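Local coordinates for DUF5624 domain-containing protein (Legionella pneumophila subsp. pneumophila, PDB 4JX2), which is a putative secreted protein of unknown function that combines alpha helices and beta sheets in a new way, at the interface of chains A and B. Numbering follows the deposited sequence. Chains: chain A/B, hypothetical protein.

Contact 1: the interface of chains A and B. Residues chain A 128, 131, 205; chain B 334-335, 338.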
# COMPACT_ATOMS: atom_id res chain seq x y z
N LYS A 128 12.87 -14.87 -22.27
CA LYS A 128 12.15 -15.76 -21.34
C LYS A 128 11.17 -16.67 -22.11
O LYS A 128 11.13 -17.88 -21.83
CB LYS A 128 11.43 -14.98 -20.23
CG LYS A 128 10.77 -15.90 -19.19
CD LYS A 128 11.61 -16.09 -17.95
CE LYS A 128 12.27 -17.42 -17.90
NZ LYS A 128 13.19 -17.51 -16.74
N GLU A 131 13.20 -19.40 -23.57
CA GLU A 131 13.60 -20.33 -22.50
C GLU A 131 12.45 -21.32 -22.15
O GLU A 131 12.70 -22.52 -22.00
CB GLU A 131 14.05 -19.54 -21.27
CG GLU A 131 14.81 -20.37 -20.25
CD GLU A 131 14.56 -19.96 -18.81
OE1 GLU A 131 15.22 -19.01 -18.35
OE2 GLU A 131 13.69 -20.58 -18.15
N MSE A 205 19.00 -14.82 -22.07
CA MSE A 205 19.16 -13.77 -21.06
C MSE A 205 20.58 -13.19 -21.07
O MSE A 205 20.75 -11.97 -21.17
CB MSE A 205 18.82 -14.29 -19.64
CG MSE A 205 17.38 -14.73 -19.43
SE MSE A 205 16.12 -13.25 -19.39
CE MSE A 205 14.81 -14.11 -18.29
N ILE B 334 12.22 -12.45 -11.77
CA ILE B 334 13.11 -13.44 -12.36
C ILE B 334 13.86 -12.82 -13.54
O ILE B 334 15.09 -12.95 -13.62
CB ILE B 334 12.31 -14.71 -12.77
CG1 ILE B 334 11.65 -15.39 -11.56
CG2 ILE B 334 13.19 -15.70 -13.54
CD1 ILE B 334 10.50 -16.40 -11.96
N ILE B 335 13.14 -12.14 -14.46
CA ILE B 335 13.74 -11.58 -15.68
C ILE B 335 14.80 -10.53 -15.32
O ILE B 335 15.92 -10.63 -15.83
CB ILE B 335 12.67 -11.05 -16.67
CG1 ILE B 335 11.83 -12.24 -17.24
CG2 ILE B 335 13.33 -10.25 -17.80
CD1 ILE B 335 10.50 -11.88 -17.78
N GLU B 338 17.86 -12.43 -13.83
CA GLU B 338 18.53 -13.30 -14.80
C GLU B 338 19.20 -12.50 -15.92
O GLU B 338 20.24 -12.95 -16.43
CB GLU B 338 17.54 -14.30 -15.43
CG GLU B 338 17.13 -15.44 -14.51
CD GLU B 338 16.27 -16.53 -15.14
OE1 GLU B 338 16.03 -16.49 -16.37
OE2 GLU B 338 15.86 -17.44 -14.39

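Contact 2: the interface of chains A and B. Residues chain A 122, 125-126, 129, 140, 144; chain B 41, 56-57, 60.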
# COMPACT_ATOMS: atom_id res chain seq x y z
N ALA A 122 11.01 -5.58 -23.71
CA ALA A 122 10.42 -6.44 -24.76
C ALA A 122 11.37 -7.58 -25.14
O ALA A 122 10.95 -8.75 -25.16
CB ALA A 122 10.09 -5.61 -26.00
N TYR A 125 11.76 -10.11 -22.27
CA TYR A 125 10.56 -10.94 -22.27
C TYR A 125 10.65 -12.01 -23.34
O TYR A 125 10.31 -13.16 -23.08
CB TYR A 125 9.30 -10.08 -22.47
CG TYR A 125 8.75 -9.40 -21.22
CD1 TYR A 125 9.59 -8.88 -20.24
CD2 TYR A 125 7.38 -9.20 -21.07
CE1 TYR A 125 9.09 -8.23 -19.12
CE2 TYR A 125 6.87 -8.53 -19.95
CZ TYR A 125 7.73 -8.07 -18.97
OH TYR A 125 7.23 -7.43 -17.86
N LEU A 126 11.17 -11.64 -24.54
CA LEU A 126 11.33 -12.57 -25.67
C LEU A 126 12.34 -13.68 -25.33
O LEU A 126 12.09 -14.84 -25.69
CB LEU A 126 11.73 -11.83 -26.96
CG LEU A 126 10.62 -10.98 -27.61
CD1 LEU A 126 11.20 -10.04 -28.61
CD2 LEU A 126 9.57 -11.84 -28.26
N ILE A 129 10.41 -16.10 -23.10
CA ILE A 129 9.48 -16.84 -23.95
C ILE A 129 10.25 -17.97 -24.63
O ILE A 129 9.76 -19.10 -24.66
CB ILE A 129 8.76 -15.91 -24.95
CG1 ILE A 129 7.87 -14.86 -24.22
CG2 ILE A 129 7.92 -16.71 -25.97
CD1 ILE A 129 7.63 -13.58 -24.97
N GLN A 140 7.00 -12.74 -32.82
CA GLN A 140 6.90 -11.48 -32.06
C GLN A 140 8.11 -10.60 -32.33
O GLN A 140 7.94 -9.39 -32.51
CB GLN A 140 6.76 -11.74 -30.55
CG GLN A 140 5.42 -12.33 -30.09
CD GLN A 140 4.29 -11.33 -30.02
OE1 GLN A 140 4.45 -10.13 -30.23
NE2 GLN A 140 3.10 -11.80 -29.77
N LEU A 144 8.31 -6.96 -34.03
CA LEU A 144 8.99 -5.93 -33.26
C LEU A 144 10.05 -5.24 -34.14
O LEU A 144 10.07 -4.00 -34.19
CB LEU A 144 9.62 -6.53 -31.99
CG LEU A 144 10.21 -5.51 -31.00
CD1 LEU A 144 9.17 -4.51 -30.52
CD2 LEU A 144 10.82 -6.21 -29.81
N PHE B 41 4.63 -4.19 -26.91
CA PHE B 41 5.03 -4.67 -25.61
C PHE B 41 3.91 -4.53 -24.58
O PHE B 41 3.66 -5.48 -23.84
CB PHE B 41 6.31 -3.95 -25.13
CG PHE B 41 6.75 -4.30 -23.73
CD1 PHE B 41 7.35 -5.53 -23.46
CD2 PHE B 41 6.55 -3.41 -22.67
CE1 PHE B 41 7.77 -5.85 -22.15
CE2 PHE B 41 6.96 -3.74 -21.37
CZ PHE B 41 7.54 -4.96 -21.11
N ILE B 56 3.89 -8.72 -26.50
CA ILE B 56 4.97 -9.50 -25.91
C ILE B 56 4.63 -9.87 -24.44
O ILE B 56 4.81 -11.03 -24.08
CB ILE B 56 6.33 -8.79 -26.12
CG1 ILE B 56 6.76 -8.95 -27.62
CG2 ILE B 56 7.42 -9.34 -25.20
CD1 ILE B 56 7.69 -7.87 -28.20
N SER B 57 4.04 -8.93 -23.66
CA SER B 57 3.63 -9.19 -22.27
C SER B 57 2.66 -10.37 -22.17
O SER B 57 2.87 -11.27 -21.37
CB SER B 57 3.00 -7.96 -21.62
OG SER B 57 3.92 -6.88 -21.53
N LEU B 60 4.31 -13.75 -22.94
CA LEU B 60 5.05 -14.17 -21.76
C LEU B 60 4.16 -14.84 -20.71
O LEU B 60 4.52 -15.92 -20.24
CB LEU B 60 5.82 -13.00 -21.10
CG LEU B 60 6.57 -13.34 -19.81
CD1 LEU B 60 7.68 -14.35 -20.06
CD2 LEU B 60 7.10 -12.09 -19.16

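Contact 3: the interface of chains A and B. Residues chain A 125, 267, 374, 376-378, 384; chain B 332-333, 336.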
# COMPACT_ATOMS: atom_id res chain seq x y z
N TYR A 125 11.76 -10.11 -22.27
CA TYR A 125 10.56 -10.94 -22.27
C TYR A 125 10.65 -12.01 -23.34
O TYR A 125 10.31 -13.16 -23.08
CB TYR A 125 9.30 -10.08 -22.47
CG TYR A 125 8.75 -9.40 -21.22
CD1 TYR A 125 9.59 -8.88 -20.24
CD2 TYR A 125 7.38 -9.20 -21.07
CE1 TYR A 125 9.09 -8.23 -19.12
CE2 TYR A 125 6.87 -8.53 -19.95
CZ TYR A 125 7.73 -8.07 -18.97
OH TYR A 125 7.23 -7.43 -17.86
N ASN A 267 0.63 -2.05 -13.56
CA ASN A 267 1.45 -2.32 -12.37
C ASN A 267 0.59 -2.05 -11.13
O ASN A 267 0.61 -0.96 -10.55
CB ASN A 267 2.74 -1.50 -12.39
CG ASN A 267 3.81 -2.08 -11.54
OD1 ASN A 267 3.59 -2.90 -10.66
ND2 ASN A 267 5.02 -1.63 -11.77
N LYS A 374 17.30 -1.93 -12.63
CA LYS A 374 17.24 -3.36 -12.29
C LYS A 374 16.30 -3.57 -11.08
O LYS A 374 15.43 -4.45 -11.10
CB LYS A 374 18.65 -3.90 -11.99
CG LYS A 374 18.72 -5.37 -11.60
CD LYS A 374 20.14 -5.85 -11.20
CE LYS A 374 20.16 -7.34 -11.02
NZ LYS A 374 21.47 -7.84 -10.53
N SER A 376 13.96 -1.43 -9.90
CA SER A 376 12.60 -1.03 -10.25
C SER A 376 11.86 -2.12 -10.99
O SER A 376 10.68 -2.33 -10.72
CB SER A 376 12.61 0.27 -11.06
OG SER A 376 13.00 1.32 -10.19
N LEU A 377 12.56 -2.81 -11.90
CA LEU A 377 11.95 -3.88 -12.69
C LEU A 377 11.76 -5.16 -11.86
O LEU A 377 10.74 -5.81 -12.04
CB LEU A 377 12.78 -4.16 -13.95
CG LEU A 377 12.35 -5.30 -14.88
CD1 LEU A 377 10.95 -5.06 -15.48
CD2 LEU A 377 13.39 -5.55 -15.95
N ALA A 378 12.68 -5.50 -10.95
CA ALA A 378 12.57 -6.72 -10.12
C ALA A 378 11.51 -6.60 -9.02
O ALA A 378 10.80 -7.58 -8.76
CB ALA A 378 13.91 -7.06 -9.48
N LEU A 384 8.63 1.41 -13.11
CA LEU A 384 9.85 1.72 -13.88
C LEU A 384 10.19 3.23 -13.84
O LEU A 384 11.37 3.57 -13.85
CB LEU A 384 9.81 1.22 -15.34
CG LEU A 384 10.06 -0.27 -15.56
CD1 LEU A 384 10.06 -0.59 -17.05
CD2 LEU A 384 11.37 -0.74 -14.90
N ARG B 332 8.73 -10.69 -13.62
CA ARG B 332 9.57 -9.50 -13.62
C ARG B 332 10.77 -9.63 -12.67
O ARG B 332 11.89 -9.25 -13.04
CB ARG B 332 8.75 -8.26 -13.25
CG ARG B 332 8.08 -7.64 -14.45
CD ARG B 332 6.86 -6.83 -14.08
NE ARG B 332 7.20 -5.50 -13.57
CZ ARG B 332 7.31 -4.40 -14.31
NH1 ARG B 332 7.14 -4.46 -15.63
NH2 ARG B 332 7.61 -3.24 -13.75
N ARG B 333 10.55 -10.20 -11.48
CA ARG B 333 11.57 -10.45 -10.48
C ARG B 333 12.64 -11.41 -11.03
O ARG B 333 13.82 -11.18 -10.84
CB ARG B 333 10.92 -11.02 -9.21
CG ARG B 333 11.68 -10.78 -7.90
CD ARG B 333 10.87 -11.28 -6.71
NE ARG B 333 10.77 -10.26 -5.66
CZ ARG B 333 9.73 -10.12 -4.84
NH1 ARG B 333 8.69 -10.92 -4.94
NH2 ARG B 333 9.73 -9.16 -3.92
N ALA B 336 14.50 -9.60 -14.40
CA ALA B 336 15.44 -8.56 -13.97
C ALA B 336 16.74 -9.15 -13.40
O ALA B 336 17.81 -8.67 -13.75
CB ALA B 336 14.80 -7.68 -12.94
O HOH W 1 8.22 -3.52 -11.11

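Contact 1: the interface of chains A and B
B:Glu338, near the C-terminal end of helix 315-339, pushes its carboxylate between A:Lys128 and A:Met205 and loses more surface here than its neighbours do. The terminal amine NZ of A:Lys128 meets OE1 of B:Glu338 at 3.0 Å in a salt bridge that is also a hydrogen bond, the two side chains crossing at about a right angle. The amine arrives 36° above the carboxylate plane. Within its own chain NZ of A:Lys128 binds OE1 of A:Glu131 at 3.0 Å, again from above the plane, so one lysine amine is shared by two carboxylates that point at each other tip to tip. Its positive charge would be expected to offset their mutual repulsion. A:Lys128 gets there through a bent chain: CG stands anti to the backbone N (chi1 -175°), and turns at chi2 and chi3 swing the amine toward chain B. The aliphatic part of A:Lys128 is used as well, CD lying 3.9 Å from CG1 of B:Ile335. A:Met205, a selenomethionine, turns its methyl CE to CG1 of B:Ile335 at 3.7 Å, while CG and CE also pack against B:Glu338. The site joins a charged cluster to a small greasy patch, fastening helix 315-339 of one copy to helices 119-131 and 205-213 of the other.

Contact 2: the interface of chains A and B
The hydroxyl OG of B:Ser57 donates a hydrogen bond to the carbonyl O of B:Phe41 at 2.7 Å, tying the start of helix 56-66 to the phenylalanine. OG also lies over the centre of the B:Phe41 ring, and this internal tie should help set the ring against chain A. Across the contact the packing is apolar and centres on A:Tyr125, whose ring is sandwiched. CE1 of B:Phe41 points at the middle of one A:Tyr125 face in an edge-to-face contact, with planes at 60° and centroids 4.8 Å apart. Methyl CD2 of B:Leu60 covers the opposite face of the A:Tyr125 ring, offset toward the rim, 3.7 Å from its centroid, as a CH-pi contact. The backbone of B:Ser57 meets the ring's edge in plane. B:Ile56, which loses the most surface to the partner, divides its branches: CG1 sits beside the backbone N (chi1 -74°), which leaves CG2 anti to that N and facing CB of A:Tyr125, whereas CD1 reaches between A:Leu144 CD2 at 3.9 Å and A:Ala122 CB at 4.0 Å. The side chain of A:Gln140 slides past B:Ile56 in the opposite direction, and CG1 of A:Ile129 rests on CA of B:Leu60. In the fold, helix 56-66 of chain B and B:Phe41 lie against helices 119-131 and 136-155 of chain A.

Contact 3: the interface of chains A and B
Apolar packing sets B:Arg332 and B:Ala336, one turn apart on helix 315-339, against the C-terminal end of helix 366-378 of chain A. Methyl CB of B:Ala336 touches CB of A:Ala378 at 3.6 Å and also packs on CG and CD2 of A:Leu377. CD1 of A:Leu377 sits over the centre of the B:Arg332 guanidinium face, 3.9 Å from CZ of that arginine, the two side chains crossing at about a right angle. CG of A:Leu377 stands anti to the backbone N (chi1 177°), aimed at chain B, and its methyls part between B:Arg332 and B:Ala336.

Polar contact is mediated by water. Water 1 lies in the guanidinium plane, at its edge, and joins NH2 of B:Arg332 at 2.7 Å, with an angle of 164° at the hydrogen, to the carbonyl O of A:Ser376 at 2.8 Å. A further approach from NE is weak.

Other close approaches flank the arginine. The phenol OH of A:Tyr125 packs on CG of B:Arg332 at 3.5 Å, and the ring and guanidinium planes stand 87° apart. The amide ND2 of A:Asn267 lies near NH2 of B:Arg332, 3.6 Å away, a matter of proximity and not a bond. The carbonyl O of A:Ala378 abuts CG of B:Arg333 at 3.4 Å. In the fold, the long helix 315-339 of chain B passes the end of helix 366-378 of chain A, with A:Tyr125 from helix 119-131 and A:Asn267 from a loop flanking the arginine.

Contact 1 and contact 2 have C-alpha centres about 12 Å apart, contact 1 and contact 3 about 11 Å, and contact 2 and contact 3 about 14 Å, so the three are neighbouring patches of one interface. Helix 119-131 of chain A runs through all of them, and A:Tyr125 belongs to both contact 2 and contact 3. From chain B, helix 315-339 serves contacts 1 and 3, while helix 56-66 serves contact 2. Two-fold symmetry repeats the whole set with chains exchanged. Such extensive, mixed packing would suit a stable dimer, although the structure alone does not establish one in solution.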